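Local structure of putative uncharacterized protein ECU08_1170 (Encephalitozoon cuniculi, 3Q87) at residues C11-F16 with D103-I108; L22-A27 with N58-F63; D36-N41 with F89-D94. The protein probably activates the methyltransferase Mtq2, with which it forms a complex that methylates the translation termination factor eRF1, and carries a bound zinc ion. All blocks are in the same frame, centred on the assembly; numbering follows the deposited sequence.

Interaction 1: C11-F16 with D103-I108. With ZN (zinc ion), chain C.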
ATOM      1  N   CYS A  11      -6.595  -6.960  -9.069  1.00 12.07           N
ATOM      2  CA  CYS A  11      -8.021  -6.768  -9.250  1.00 11.27           C
ATOM      3  C   CYS A  11      -8.729  -7.164  -7.974  1.00 14.74           C
ATOM      4  O   CYS A  11      -8.443  -8.208  -7.381  1.00 18.39           O
ATOM      5  CB  CYS A  11      -8.553  -7.604 -10.410  1.00 13.63           C
ATOM      6  SG  CYS A  11     -10.347  -7.548 -10.517  1.00 18.06           S
ATOM      7  N   LYS A  12      -9.655  -6.330  -7.536  1.00 17.48           N
ATOM      8  CA  LYS A  12     -10.264  -6.556  -6.236  1.00 16.72           C
ATOM      9  C   LYS A  12     -11.466  -7.493  -6.340  1.00 22.75           C
ATOM     10  O   LYS A  12     -12.064  -7.858  -5.330  1.00 22.51           O
ATOM     11  CB  LYS A  12     -10.668  -5.229  -5.602  1.00 17.95           C
ATOM     12  CG  LYS A  12     -11.880  -4.585  -6.263  1.00 24.91           C
ATOM     13  CD  LYS A  12     -12.315  -3.346  -5.514  1.00 22.23           C
ATOM     14  CE  LYS A  12     -13.411  -2.614  -6.273  1.00 24.44           C
ATOM     15  NZ  LYS A  12     -13.786  -1.365  -5.546  1.00 17.99           N
ATOM     16  N   ARG A  13     -11.812  -7.878  -7.564  1.00 21.26           N
ATOM     17  CA  ARG A  13     -12.976  -8.723  -7.805  1.00 25.26           C
ATOM     18  C   ARG A  13     -12.564 -10.171  -8.116  1.00 26.64           C
ATOM     19  O   ARG A  13     -13.113 -11.121  -7.550  1.00 20.00           O
ATOM     20  CB  ARG A  13     -13.795  -8.164  -8.966  1.00 24.54           C
ATOM     21  CG  ARG A  13     -14.728  -9.196  -9.575  1.00 31.77           C
ATOM     22  CD  ARG A  13     -15.150  -8.776 -10.968  1.00 37.61           C
ATOM     23  NE  ARG A  13     -16.213  -7.793 -10.888  1.00 32.73           N
ATOM     24  CZ  ARG A  13     -16.431  -6.832 -11.773  1.00 22.50           C
ATOM     25  NH1 ARG A  13     -15.654  -6.698 -12.840  1.00 22.52           N
ATOM     26  NH2 ARG A  13     -17.447  -6.002 -11.579  1.00 27.50           N
ATOM     27  N   CYS A  14     -11.596 -10.337  -9.013  1.00 20.12           N
ATOM     28  CA  CYS A  14     -11.055 -11.663  -9.297  1.00 26.05           C
ATOM     29  C   CYS A  14     -10.339 -12.236  -8.068  1.00 24.58           C
ATOM     30  O   CYS A  14      -9.583 -11.544  -7.395  1.00 21.46           O
ATOM     31  CB  CYS A  14     -10.142 -11.627 -10.528  1.00 22.51           C
ATOM     32  SG  CYS A  14     -11.035 -11.200 -12.061  1.00 20.90           S
ATOM     33  N   SER A  15     -10.609 -13.499  -7.765  1.00 24.29           N
ATOM     34  CA  SER A  15     -10.108 -14.134  -6.553  1.00 31.87           C
ATOM     35  C   SER A  15      -8.764 -14.803  -6.817  1.00 31.89           C
ATOM     36  O   SER A  15      -8.253 -15.548  -5.986  1.00 34.43           O
ATOM     37  CB  SER A  15     -11.110 -15.180  -6.086  1.00 31.57           C
ATOM     38  OG  SER A  15     -11.430 -16.029  -7.171  1.00 26.98           O
ATOM     39  N   PHE A  16      -8.210 -14.544  -7.992  1.00 27.89           N
ATOM     40  CA  PHE A  16      -6.906 -15.069  -8.374  1.00 24.79           C
ATOM     41  C   PHE A  16      -6.151 -13.931  -9.035  1.00 26.77           C
ATOM     42  O   PHE A  16      -6.767 -12.964  -9.479  1.00 20.31           O
ATOM     43  CB  PHE A  16      -7.068 -16.222  -9.364  1.00 27.94           C
ATOM     44  CG  PHE A  16      -8.026 -15.918 -10.493  1.00 35.51           C
ATOM     45  CD1 PHE A  16      -7.560 -15.689 -11.780  1.00 32.13           C
ATOM     46  CD2 PHE A  16      -9.392 -15.846 -10.259  1.00 24.53           C
ATOM     47  CE1 PHE A  16      -8.440 -15.395 -12.814  1.00 29.27           C
ATOM     48  CE2 PHE A  16     -10.277 -15.557 -11.282  1.00 30.93           C
ATOM     49  CZ  PHE A  16      -9.802 -15.335 -12.566  1.00 27.15           C
ATOM     50  N   ASP A 103      -7.270  -7.784 -16.942  1.00 21.29           N
ATOM     51  CA  ASP A 103      -7.403  -8.466 -18.227  1.00 24.81           C
ATOM     52  C   ASP A 103      -8.445  -9.576 -18.203  1.00 26.26           C
ATOM     53  O   ASP A 103      -8.875 -10.025 -19.256  1.00 28.57           O
ATOM     54  CB  ASP A 103      -6.054  -9.005 -18.721  1.00 22.75           C
ATOM     55  CG  ASP A 103      -5.519 -10.146 -17.854  1.00 37.56           C
ATOM     56  OD1 ASP A 103      -6.064 -10.384 -16.756  1.00 36.17           O
ATOM     57  OD2 ASP A 103      -4.549 -10.814 -18.272  1.00 41.08           O
ATOM     58  N   MET A 104      -8.863 -10.012 -17.013  1.00 25.35           N
ATOM     59  CA  MET A 104      -9.828 -11.101 -16.928  1.00 19.42           C
ATOM     60  C   MET A 104     -11.280 -10.638 -16.822  1.00 34.44           C
ATOM     61  O   MET A 104     -12.153 -11.182 -17.506  1.00 22.46           O
ATOM     62  CB  MET A 104      -9.498 -12.063 -15.784  1.00 20.30           C
ATOM     63  CG  MET A 104      -8.182 -12.818 -15.979  1.00 44.94           C
ATOM     64  SD  MET A 104      -8.229 -14.022 -17.329  1.00 50.11           S
ATOM     65  CE  MET A 104      -9.628 -15.011 -16.791  1.00 28.04           C
ATOM     66  N   CYS A 105     -11.552  -9.655 -15.968  1.00 23.69           N
ATOM     67  CA  CYS A 105     -12.935  -9.221 -15.784  1.00 20.12           C
ATOM     68  C   CYS A 105     -13.185  -7.819 -16.329  1.00 18.52           C
ATOM     69  O   CYS A 105     -14.318  -7.353 -16.322  1.00 20.69           O
ATOM     70  CB  CYS A 105     -13.327  -9.277 -14.313  1.00 24.44           C
ATOM     71  SG  CYS A 105     -12.615  -7.906 -13.379  1.00 18.39           S
ATOM     72  N   GLY A 106     -12.134  -7.150 -16.806  1.00 18.38           N
ATOM     73  CA  GLY A 106     -12.280  -5.805 -17.351  1.00 19.38           C
ATOM     74  C   GLY A 106     -12.513  -4.666 -16.356  1.00 15.37           C
ATOM     75  O   GLY A 106     -12.731  -3.535 -16.758  1.00 16.49           O
ATOM     76  N   LEU A 107     -12.497  -4.959 -15.061  1.00 17.64           N
ATOM     77  CA  LEU A 107     -12.595  -3.906 -14.048  1.00 14.74           C
ATOM     78  C   LEU A 107     -11.515  -2.835 -14.262  1.00 15.50           C
ATOM     79  O   LEU A 107     -10.354  -3.149 -14.536  1.00 15.26           O
ATOM     80  CB  LEU A 107     -12.449  -4.499 -12.649  1.00 17.26           C
ATOM     81  CG  LEU A 107     -12.671  -3.544 -11.476  1.00 22.02           C
ATOM     82  CD1 LEU A 107     -14.159  -3.263 -11.330  1.00 24.33           C
ATOM     83  CD2 LEU A 107     -12.117  -4.126 -10.188  1.00 18.51           C
ATOM     84  N   ILE A 108     -11.909  -1.574 -14.132  1.00 14.41           N
ATOM     85  CA  ILE A 108     -11.024  -0.440 -14.370  1.00 16.95           C
ATOM     86  C   ILE A 108     -10.757   0.380 -13.112  1.00 18.15           C
ATOM     87  O   ILE A 108     -11.694   0.822 -12.448  1.00 14.18           O
ATOM     88  CB  ILE A 108     -11.646   0.561 -15.350  1.00 19.84           C
ATOM     89  CG1 ILE A 108     -11.992  -0.099 -16.686  1.00 23.89           C
ATOM     90  CG2 ILE A 108     -10.726   1.748 -15.543  1.00 16.28           C
ATOM     91  CD1 ILE A 108     -10.807  -0.484 -17.475  1.00 23.63           C
TER
HETATM   92 ZN    ZN C 126     -10.661  -8.821 -12.475  1.00 28.56          ZN

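Interaction 2: L22-A27 with N58-F63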
ATOM      1  N   LEU A  22      -2.099  -1.207 -18.224  1.00 20.82           N
ATOM      2  CA  LEU A  22      -2.017   0.235 -18.081  1.00 22.62           C
ATOM      3  C   LEU A  22      -2.427   0.954 -19.359  1.00 29.70           C
ATOM      4  O   LEU A  22      -1.952   0.627 -20.447  1.00 24.54           O
ATOM      5  CB  LEU A  22      -0.580   0.623 -17.711  1.00 21.52           C
ATOM      6  CG  LEU A  22      -0.190   2.014 -17.188  1.00 28.74           C
ATOM      7  CD1 LEU A  22       0.524   2.790 -18.251  1.00 26.86           C
ATOM      8  CD2 LEU A  22      -1.362   2.836 -16.624  1.00 24.02           C
ATOM      9  N   GLU A  23      -3.321   1.929 -19.214  1.00 23.61           N
ATOM     10  CA  GLU A  23      -3.551   2.922 -20.252  1.00 23.30           C
ATOM     11  C   GLU A  23      -3.122   4.279 -19.715  1.00 28.54           C
ATOM     12  O   GLU A  23      -3.533   4.686 -18.630  1.00 29.83           O
ATOM     13  CB  GLU A  23      -5.014   2.960 -20.674  1.00 28.75           C
ATOM     14  CG  GLU A  23      -5.419   4.287 -21.271  1.00 42.24           C
ATOM     15  CD  GLU A  23      -6.331   4.127 -22.461  1.00 63.24           C
ATOM     16  OE1 GLU A  23      -7.348   4.856 -22.540  1.00 64.86           O
ATOM     17  OE2 GLU A  23      -6.025   3.264 -23.316  1.00 60.97           O
ATOM     18  N   CYS A  24      -2.295   4.977 -20.481  1.00 22.50           N
ATOM     19  CA  CYS A  24      -1.663   6.190 -20.003  1.00 28.72           C
ATOM     20  C   CYS A  24      -2.087   7.415 -20.808  1.00 36.48           C
ATOM     21  O   CYS A  24      -1.712   7.558 -21.968  1.00 29.57           O
ATOM     22  CB  CYS A  24      -0.150   6.017 -20.067  1.00 29.45           C
ATOM     23  SG  CYS A  24       0.786   7.393 -19.404  1.00 35.79           S
ATOM     24  N   GLU A  25      -2.881   8.295 -20.202  1.00 30.02           N
ATOM     25  CA  GLU A  25      -3.177   9.567 -20.845  1.00 25.18           C
ATOM     26  C   GLU A  25      -1.981  10.509 -20.717  1.00 38.97           C
ATOM     27  O   GLU A  25      -1.473  11.023 -21.713  1.00 38.80           O
ATOM     28  CB  GLU A  25      -4.442  10.210 -20.284  1.00 43.05           C
ATOM     29  CG  GLU A  25      -4.984  11.332 -21.165  1.00 60.24           C
ATOM     30  CD  GLU A  25      -5.197  10.891 -22.614  1.00 77.30           C
ATOM     31  OE1 GLU A  25      -6.049  10.002 -22.849  1.00 73.48           O
ATOM     32  OE2 GLU A  25      -4.516  11.435 -23.518  1.00 66.74           O
ATOM     33  N   LYS A  26      -1.509  10.737 -19.498  1.00 28.83           N
ATOM     34  CA  LYS A  26      -0.278  11.501 -19.370  1.00 32.71           C
ATOM     35  C   LYS A  26       0.650  11.043 -18.249  1.00 36.66           C
ATOM     36  O   LYS A  26       0.204  10.626 -17.176  1.00 25.28           O
ATOM     37  CB  LYS A  26      -0.557  13.003 -19.299  1.00 45.47           C
ATOM     38  CG  LYS A  26      -1.258  13.466 -18.061  1.00 40.61           C
ATOM     39  CD  LYS A  26      -1.009  14.953 -17.834  1.00 54.72           C
ATOM     40  CE  LYS A  26       0.482  15.271 -17.703  1.00 53.42           C
ATOM     41  NZ  LYS A  26       0.716  16.557 -16.961  1.00 50.08           N
ATOM     42  N   ALA A  27       1.948  11.127 -18.531  1.00 26.34           N
ATOM     43  CA  ALA A  27       2.991  10.664 -17.630  1.00 26.72           C
ATOM     44  C   ALA A  27       4.130  11.669 -17.592  1.00 30.79           C
ATOM     45  O   ALA A  27       4.436  12.295 -18.601  1.00 33.53           O
ATOM     46  CB  ALA A  27       3.517   9.320 -18.094  1.00 25.40           C
ATOM     47  N   ASN A  58       4.761  -1.009 -23.878  1.00 33.88           N
ATOM     48  CA  ASN A  58       3.707  -0.742 -24.847  1.00 30.12           C
ATOM     49  C   ASN A  58       2.753   0.351 -24.385  1.00 35.18           C
ATOM     50  O   ASN A  58       2.386   1.228 -25.162  1.00 27.49           O
ATOM     51  CB  ASN A  58       2.914  -2.012 -25.130  1.00 34.35           C
ATOM     52  CG  ASN A  58       1.949  -1.838 -26.268  1.00 41.65           C
ATOM     53  OD1 ASN A  58       2.277  -1.212 -27.275  1.00 43.90           O
ATOM     54  ND2 ASN A  58       0.749  -2.388 -26.123  1.00 44.13           N
ATOM     55  N   SER A  59       2.344   0.292 -23.119  1.00 27.86           N
ATOM     56  CA  SER A  59       1.445   1.296 -22.568  1.00 28.13           C
ATOM     57  C   SER A  59       2.066   2.692 -22.592  1.00 23.73           C
ATOM     58  O   SER A  59       1.359   3.699 -22.729  1.00 24.05           O
ATOM     59  CB  SER A  59       1.053   0.930 -21.128  1.00 28.11           C
ATOM     60  OG  SER A  59       0.290  -0.265 -21.097  1.00 24.89           O
ATOM     61  N   LEU A  60       3.381   2.757 -22.454  1.00 20.28           N
ATOM     62  CA  LEU A  60       4.042   4.054 -22.358  1.00 20.61           C
ATOM     63  C   LEU A  60       4.810   4.442 -23.622  1.00 32.75           C
ATOM     64  O   LEU A  60       5.684   5.304 -23.574  1.00 33.73           O
ATOM     65  CB  LEU A  60       4.975   4.078 -21.153  1.00 28.13           C
ATOM     66  CG  LEU A  60       4.268   4.055 -19.801  1.00 25.95           C
ATOM     67  CD1 LEU A  60       5.207   3.535 -18.734  1.00 25.94           C
ATOM     68  CD2 LEU A  60       3.753   5.453 -19.456  1.00 22.72           C
ATOM     69  N   ARG A  61       4.465   3.831 -24.749  1.00 34.79           N
ATOM     70  CA  ARG A  61       5.214   4.046 -25.993  1.00 39.54           C
ATOM     71  C   ARG A  61       5.196   5.500 -26.485  1.00 43.00           C
ATOM     72  O   ARG A  61       6.134   5.951 -27.148  1.00 47.75           O
ATOM     73  CB  ARG A  61       4.746   3.082 -27.091  1.00 33.26           C
ATOM     74  CG  ARG A  61       3.325   3.318 -27.565  1.00 42.54           C
ATOM     75  CD  ARG A  61       2.869   2.223 -28.513  1.00 43.25           C
ATOM     76  NE  ARG A  61       1.507   2.453 -28.983  1.00 44.09           N
ATOM     77  CZ  ARG A  61       0.413   2.057 -28.337  1.00 52.84           C
ATOM     78  NH1 ARG A  61       0.517   1.403 -27.185  1.00 53.47           N
ATOM     79  NH2 ARG A  61      -0.787   2.313 -28.841  1.00 47.29           N
ATOM     80  N   ASP A  62       4.141   6.231 -26.144  1.00 38.49           N
ATOM     81  CA  ASP A  62       4.056   7.652 -26.464  1.00 35.68           C
ATOM     82  C   ASP A  62       4.707   8.548 -25.398  1.00 50.94           C
ATOM     83  O   ASP A  62       4.630   9.776 -25.469  1.00 44.85           O
ATOM     84  CB  ASP A  62       2.601   8.062 -26.680  1.00 38.82           C
ATOM     85  CG  ASP A  62       2.056   7.581 -28.007  1.00 64.81           C
ATOM     86  OD1 ASP A  62       0.880   7.884 -28.316  1.00 66.39           O
ATOM     87  OD2 ASP A  62       2.808   6.901 -28.743  1.00 62.96           O
ATOM     88  N   PHE A  63       5.343   7.935 -24.407  1.00 50.94           N
ATOM     89  CA  PHE A  63       6.099   8.696 -23.421  1.00 45.63           C
ATOM     90  C   PHE A  63       7.596   8.513 -23.634  1.00 39.61           C
ATOM     91  O   PHE A  63       8.108   7.400 -23.579  1.00 38.43           O
ATOM     92  CB  PHE A  63       5.719   8.280 -22.005  1.00 40.37           C
ATOM     93  CG  PHE A  63       6.601   8.874 -20.943  1.00 41.38           C
ATOM     94  CD1 PHE A  63       6.356  10.151 -20.453  1.00 45.16           C
ATOM     95  CD2 PHE A  63       7.670   8.156 -20.427  1.00 38.10           C
ATOM     96  CE1 PHE A  63       7.160  10.701 -19.465  1.00 36.68           C
ATOM     97  CE2 PHE A  63       8.477   8.698 -19.439  1.00 44.75           C
ATOM     98  CZ  PHE A  63       8.221   9.972 -18.956  1.00 39.18           C
TER
HETATM   99  O   HOH W   1       0.431  -2.107 -19.148  1.00 25.13           O
HETATM  100  O   HOH W   2      -1.363   3.938 -23.072  1.00 28.76           O

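Interaction 3: D36-N41 with F89-D94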
ATOM      1  N   ASP A  36      17.322   7.207  -2.120  1.00 72.23           N
ATOM      2  CA  ASP A  36      16.407   6.530  -1.205  1.00 64.89           C
ATOM      3  C   ASP A  36      16.008   5.151  -1.727  1.00 53.42           C
ATOM      4  O   ASP A  36      16.374   4.759  -2.839  1.00 50.49           O
ATOM      5  CB  ASP A  36      15.160   7.386  -0.929  1.00 63.81           C
ATOM      6  CG  ASP A  36      14.075   7.209  -1.982  1.00 63.10           C
ATOM      7  OD1 ASP A  36      14.386   6.766  -3.110  1.00 63.10           O
ATOM      8  OD2 ASP A  36      12.901   7.516  -1.675  1.00 69.90           O
ATOM      9  N   VAL A  37      15.224   4.443  -0.922  1.00 29.59           N
ATOM     10  CA  VAL A  37      14.995   3.019  -1.094  1.00 32.76           C
ATOM     11  C   VAL A  37      13.999   2.652  -2.205  1.00 38.23           C
ATOM     12  O   VAL A  37      12.822   3.054  -2.188  1.00 39.38           O
ATOM     13  CB  VAL A  37      14.554   2.406   0.238  1.00 28.38           C
ATOM     14  CG1 VAL A  37      14.723   0.896   0.214  1.00 26.08           C
ATOM     15  CG2 VAL A  37      15.382   3.015   1.364  1.00 34.98           C
ATOM     16  N   LYS A  38      14.484   1.868  -3.160  1.00 26.02           N
ATOM     17  CA  LYS A  38      13.684   1.452  -4.301  1.00 23.39           C
ATOM     18  C   LYS A  38      13.677  -0.055  -4.380  1.00 27.94           C
ATOM     19  O   LYS A  38      14.453  -0.648  -5.116  1.00 39.16           O
ATOM     20  CB  LYS A  38      14.255   2.020  -5.605  1.00 28.27           C
ATOM     21  CG  LYS A  38      13.934   3.487  -5.851  1.00 33.73           C
ATOM     22  CD  LYS A  38      14.477   3.966  -7.197  1.00 31.20           C
ATOM     23  CE  LYS A  38      15.875   4.521  -7.065  1.00 44.53           C
ATOM     24  NZ  LYS A  38      15.860   5.849  -6.380  1.00 53.30           N
ATOM     25  N   ILE A  39      12.800  -0.678  -3.611  1.00 22.13           N
ATOM     26  CA  ILE A  39      12.645  -2.113  -3.658  1.00 21.52           C
ATOM     27  C   ILE A  39      11.397  -2.456  -4.473  1.00 24.61           C
ATOM     28  O   ILE A  39      10.339  -1.853  -4.274  1.00 17.03           O
ATOM     29  CB  ILE A  39      12.511  -2.656  -2.246  1.00 21.51           C
ATOM     30  CG1 ILE A  39      13.703  -2.184  -1.410  1.00 28.21           C
ATOM     31  CG2 ILE A  39      12.428  -4.166  -2.250  1.00 24.13           C
ATOM     32  CD1 ILE A  39      13.658  -2.660  -0.007  1.00 31.21           C
ATOM     33  N   PHE A  40      11.528  -3.393  -5.411  1.00 19.81           N
ATOM     34  CA  PHE A  40      10.364  -3.895  -6.155  1.00 21.95           C
ATOM     35  C   PHE A  40      10.268  -5.421  -6.205  1.00 25.01           C
ATOM     36  O   PHE A  40      11.211  -6.131  -5.857  1.00 26.29           O
ATOM     37  CB  PHE A  40      10.287  -3.279  -7.559  1.00 27.19           C
ATOM     38  CG  PHE A  40      11.358  -3.759  -8.513  1.00 27.36           C
ATOM     39  CD1 PHE A  40      12.680  -3.338  -8.378  1.00 33.80           C
ATOM     40  CD2 PHE A  40      11.031  -4.592  -9.577  1.00 29.89           C
ATOM     41  CE1 PHE A  40      13.667  -3.764  -9.269  1.00 30.30           C
ATOM     42  CE2 PHE A  40      12.014  -5.022 -10.481  1.00 33.34           C
ATOM     43  CZ  PHE A  40      13.330  -4.605 -10.322  1.00 31.93           C
ATOM     44  N   ASN A  41       9.105  -5.918  -6.614  1.00 23.74           N
ATOM     45  CA  ASN A  41       8.833  -7.351  -6.676  1.00 22.14           C
ATOM     46  C   ASN A  41       9.315  -7.924  -8.001  1.00 31.98           C
ATOM     47  O   ASN A  41       8.541  -8.101  -8.955  1.00 22.40           O
ATOM     48  CB  ASN A  41       7.341  -7.593  -6.480  1.00 20.75           C
ATOM     49  CG  ASN A  41       6.816  -6.882  -5.257  1.00 28.23           C
ATOM     50  OD1 ASN A  41       7.017  -7.338  -4.132  1.00 26.32           O
ATOM     51  ND2 ASN A  41       6.172  -5.737  -5.465  1.00 25.98           N
ATOM     52  N   PHE A  89      13.153   2.757 -14.964  1.00 26.03           N
ATOM     53  CA  PHE A  89      11.874   2.770 -15.659  1.00 33.82           C
ATOM     54  C   PHE A  89      10.718   2.666 -14.653  1.00 24.70           C
ATOM     55  O   PHE A  89       9.731   3.386 -14.754  1.00 23.10           O
ATOM     56  CB  PHE A  89      11.823   1.615 -16.671  1.00 34.03           C
ATOM     57  CG  PHE A  89      10.587   1.598 -17.541  1.00 30.82           C
ATOM     58  CD1 PHE A  89      10.480   2.435 -18.640  1.00 34.57           C
ATOM     59  CD2 PHE A  89       9.550   0.704 -17.281  1.00 36.45           C
ATOM     60  CE1 PHE A  89       9.354   2.405 -19.455  1.00 33.62           C
ATOM     61  CE2 PHE A  89       8.421   0.664 -18.091  1.00 34.58           C
ATOM     62  CZ  PHE A  89       8.322   1.520 -19.180  1.00 35.30           C
ATOM     63  N   LEU A  90      10.865   1.793 -13.667  1.00 18.18           N
ATOM     64  CA  LEU A  90       9.746   1.476 -12.776  1.00 28.33           C
ATOM     65  C   LEU A  90       9.548   2.526 -11.677  1.00 27.81           C
ATOM     66  O   LEU A  90       8.450   2.677 -11.136  1.00 20.79           O
ATOM     67  CB  LEU A  90       9.916   0.078 -12.182  1.00 23.53           C
ATOM     68  CG  LEU A  90       9.808  -1.107 -13.156  1.00 28.40           C
ATOM     69  CD1 LEU A  90      10.103  -2.432 -12.463  1.00 26.94           C
ATOM     70  CD2 LEU A  90       8.436  -1.166 -13.835  1.00 28.85           C
ATOM     71  N   PHE A  91      10.611   3.257 -11.360  1.00 23.43           N
ATOM     72  CA  PHE A  91      10.565   4.250 -10.299  1.00 24.12           C
ATOM     73  C   PHE A  91      10.723   5.646 -10.853  1.00 25.81           C
ATOM     74  O   PHE A  91      10.451   6.623 -10.166  1.00 30.47           O
ATOM     75  CB  PHE A  91      11.663   3.985  -9.261  1.00 26.01           C
ATOM     76  CG  PHE A  91      11.371   2.824  -8.354  1.00 24.55           C
ATOM     77  CD1 PHE A  91      10.699   3.014  -7.153  1.00 24.80           C
ATOM     78  CD2 PHE A  91      11.762   1.537  -8.705  1.00 23.58           C
ATOM     79  CE1 PHE A  91      10.418   1.941  -6.320  1.00 21.02           C
ATOM     80  CE2 PHE A  91      11.482   0.461  -7.878  1.00 22.73           C
ATOM     81  CZ  PHE A  91      10.813   0.664  -6.682  1.00 20.03           C
ATOM     82  N   GLY A  92      11.172   5.737 -12.101  1.00 27.30           N
ATOM     83  CA  GLY A  92      11.517   7.018 -12.688  1.00 28.59           C
ATOM     84  C   GLY A  92      10.435   7.607 -13.566  1.00 29.96           C
ATOM     85  O   GLY A  92      10.641   8.629 -14.215  1.00 25.10           O
ATOM     86  N   ILE A  93       9.276   6.959 -13.590  1.00 26.58           N
ATOM     87  CA  ILE A  93       8.134   7.483 -14.324  1.00 22.68           C
ATOM     88  C   ILE A  93       6.922   7.546 -13.419  1.00 25.34           C
ATOM     89  O   ILE A  93       6.701   6.649 -12.613  1.00 24.32           O
ATOM     90  CB  ILE A  93       7.764   6.584 -15.511  1.00 23.62           C
ATOM     91  CG1 ILE A  93       8.950   6.435 -16.468  1.00 33.85           C
ATOM     92  CG2 ILE A  93       6.547   7.143 -16.235  1.00 25.13           C
ATOM     93  CD1 ILE A  93       8.681   5.475 -17.615  1.00 31.32           C
ATOM     94  N   ASP A  94       6.118   8.587 -13.584  1.00 24.60           N
ATOM     95  CA  ASP A  94       4.882   8.711 -12.836  1.00 30.32           C
ATOM     96  C   ASP A  94       3.700   8.951 -13.773  1.00 28.02           C
ATOM     97  O   ASP A  94       3.644   9.963 -14.480  1.00 26.79           O
ATOM     98  CB  ASP A  94       4.992   9.857 -11.832  1.00 31.33           C
ATOM     99  CG  ASP A  94       3.734  10.019 -11.006  1.00 41.00           C
ATOM    100  OD1 ASP A  94       3.306   9.019 -10.378  1.00 33.29           O
ATOM    101  OD2 ASP A  94       3.179  11.141 -10.981  1.00 38.37           O
TER

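Interaction 1: C11-F16 with D103-I108
Cys11 and Cys14 meet Cys105 around a zinc ion in a Cys4 site built from two CxxC pairs, consistent with the zinc beta-ribbon clan of this family; Cys102, just ahead of 103-108, supplies the fourth sulfur. The metal centre is the tight part of the contact. Zinc lies 2.4 Å from both Cys11 SG, anti to its backbone N (chi1 173°), and Cys14 SG, and 2.3 Å from Cys105 SG. Cys105 CB also comes close to Cys14, 3.7 Å from its SG. Backbone N-H groups point at two of the sulfurs: Cys11 SG accepts from Arg13 N and, almost straight at 176°, from Cys14 N, while Cys105 SG accepts from Leu107 N. These donors would spread some of the negative charge that four thiolates bring to the site. Leu107 closes the packing from the flank: its CD2 is 3.9 Å from Cys11 SG and also meets Lys12 CG, the Leu107 and Lys12 side chains crossing at about a right angle. The amine of Lys12 runs on to Thr118 O, and its side chain also packs on Cys72 of the methyltransferase chain.

The looser side is the exposed one. There Met104, bent at chi2 and chi3, brings CG to 4.1 Å from Phe16 CE1, an oblique contact between two side chains crossing at about a right angle. Arg13 reaches over from the surface as well. Its guanidinium has Leu107 CD1 over one face and is held at NH2 by a salt bridge to Glu123; at its edge, NH1 donates to Cys105 SG over 3.3 Å, with an N-H...S angle of 155°.

Interaction 2: L22-A27 with N58-F63
Ser59 and Leu22 begin a contact in which the end of helix 42-59, with the type I beta turn Leu60-Phe63 that follows it, packs on a corner between two strands. The corner falls at Glu25, where Glu25 and Lys26 both face Glu97 in a classic beta bulge.

Ser59, in the last turn of the helix, carries the polar part. Its OG donates to Leu22 O; the modelled separation of these two atoms, 2.5 Å, is so short that its exact value is doubtful. A water that accepts from Leu22 N donates to the same OG, and Ser55 O is a further partner of the hydroxyl. A second water links Ser59 O to Cys24 N, so the amides of Leu22 and Cys24 are both linked to Ser59 through water. Packing here is close, with Leu22 CD1 3.5 Å from Ser59 CB.

At Leu60, the first residue to leave helical geometry, the contact becomes apolar. Its CD2 lies 3.5 Å from Cys24 SG, which stands anti to the backbone N (chi1 -176°), and 4.1 Å from Ala27 CB, so one methyl meets both sides of the corner. The turn is closed by Phe63 N donating to Leu60 O.

Phe63 then packs on the second strand, 26-29. Its CD1 rests 3.8 Å from Ala27 CB, and the neighbouring ring atom CE1 lies 3.3 Å from Ala27 O, approached obliquely to the ring.

Interaction 3: D36-N41 with F89-D94
Lys38 and Phe91 bring the two backbones to their nearest approach, with CA atoms 7.3 Å apart, and Phe40 and Leu90 follow at 8.5 Å. Segment 36-41 is a largely extended loop without regular structure, while 89-94 finishes helix 84-91, passes through Gly92 and enters strand 93-96. The extended chain therefore runs past the last residues of a helix, and no hydrogen bond joins the two segments; the contact is mainly apolar packing.

Phe91 is at its centre. Lys38 is laid over one face of the ring, a CH-pi contact in which CB stands 3.7 Å from the ring centroid and only 5° off the normal. CG sits beside the backbone N, anti to the carbonyl carbon (chi1 -78°), and comes within 3.5 Å of Phe91 CD1. CD continues to the base of the ring, 3.5 Å from Phe91 CB; the two side chains run past one another in opposing senses, and the amine is carried away from the phenylalanine. Ile39 O meets the ring differently, in its plane at the edge, 3.5 Å from Phe91 CZ. Phe40 adds CB against Phe91 CE2, and the Phe40 side chain crosses that of Leu90 at about a right angle, with Phe40 CD2 3.7 Å from Leu90 CD1.

Leu90 reaches on to Phe45 and Leu56 of helix 42-59, while Phe40 also packs on Ile86 and Lys87, one turn before Leu90 in helix 84-91. Phe91 is stacked with Phe4, and Lys87 NZ bonds to Lys38 O. The loop also faces the methyltransferase chain, whose Thr46 OG1 hydrogen-bonds to Ile39 N, so the extended chain lies between the partner protein and the end of helix 84-91, just ahead of strand 93-96.

Interaction 1 stands apart at the zinc site, its centre about 21 Å from that of interaction 2 and about 24 Å from that of interaction 3, on the other side of the chain's centre from the latter. Its segments lie outermost in sequence and enclose the other two contacts, whose segments alternate. Interactions 2 and 3, with centres about 17 Å apart, touch through Leu60 and Phe63 against Phe89 and Ile93, and share the sheet of strands 26-29 and 93-96. Through outer strand 20-24, interaction 2 also belongs to the four-stranded sheet whose strands 98-102 and 108-112 flank a zinc loop. Interactions 1 and 3 both reach the methyltransferase chain, consistent with an activator binding its partner over both regions.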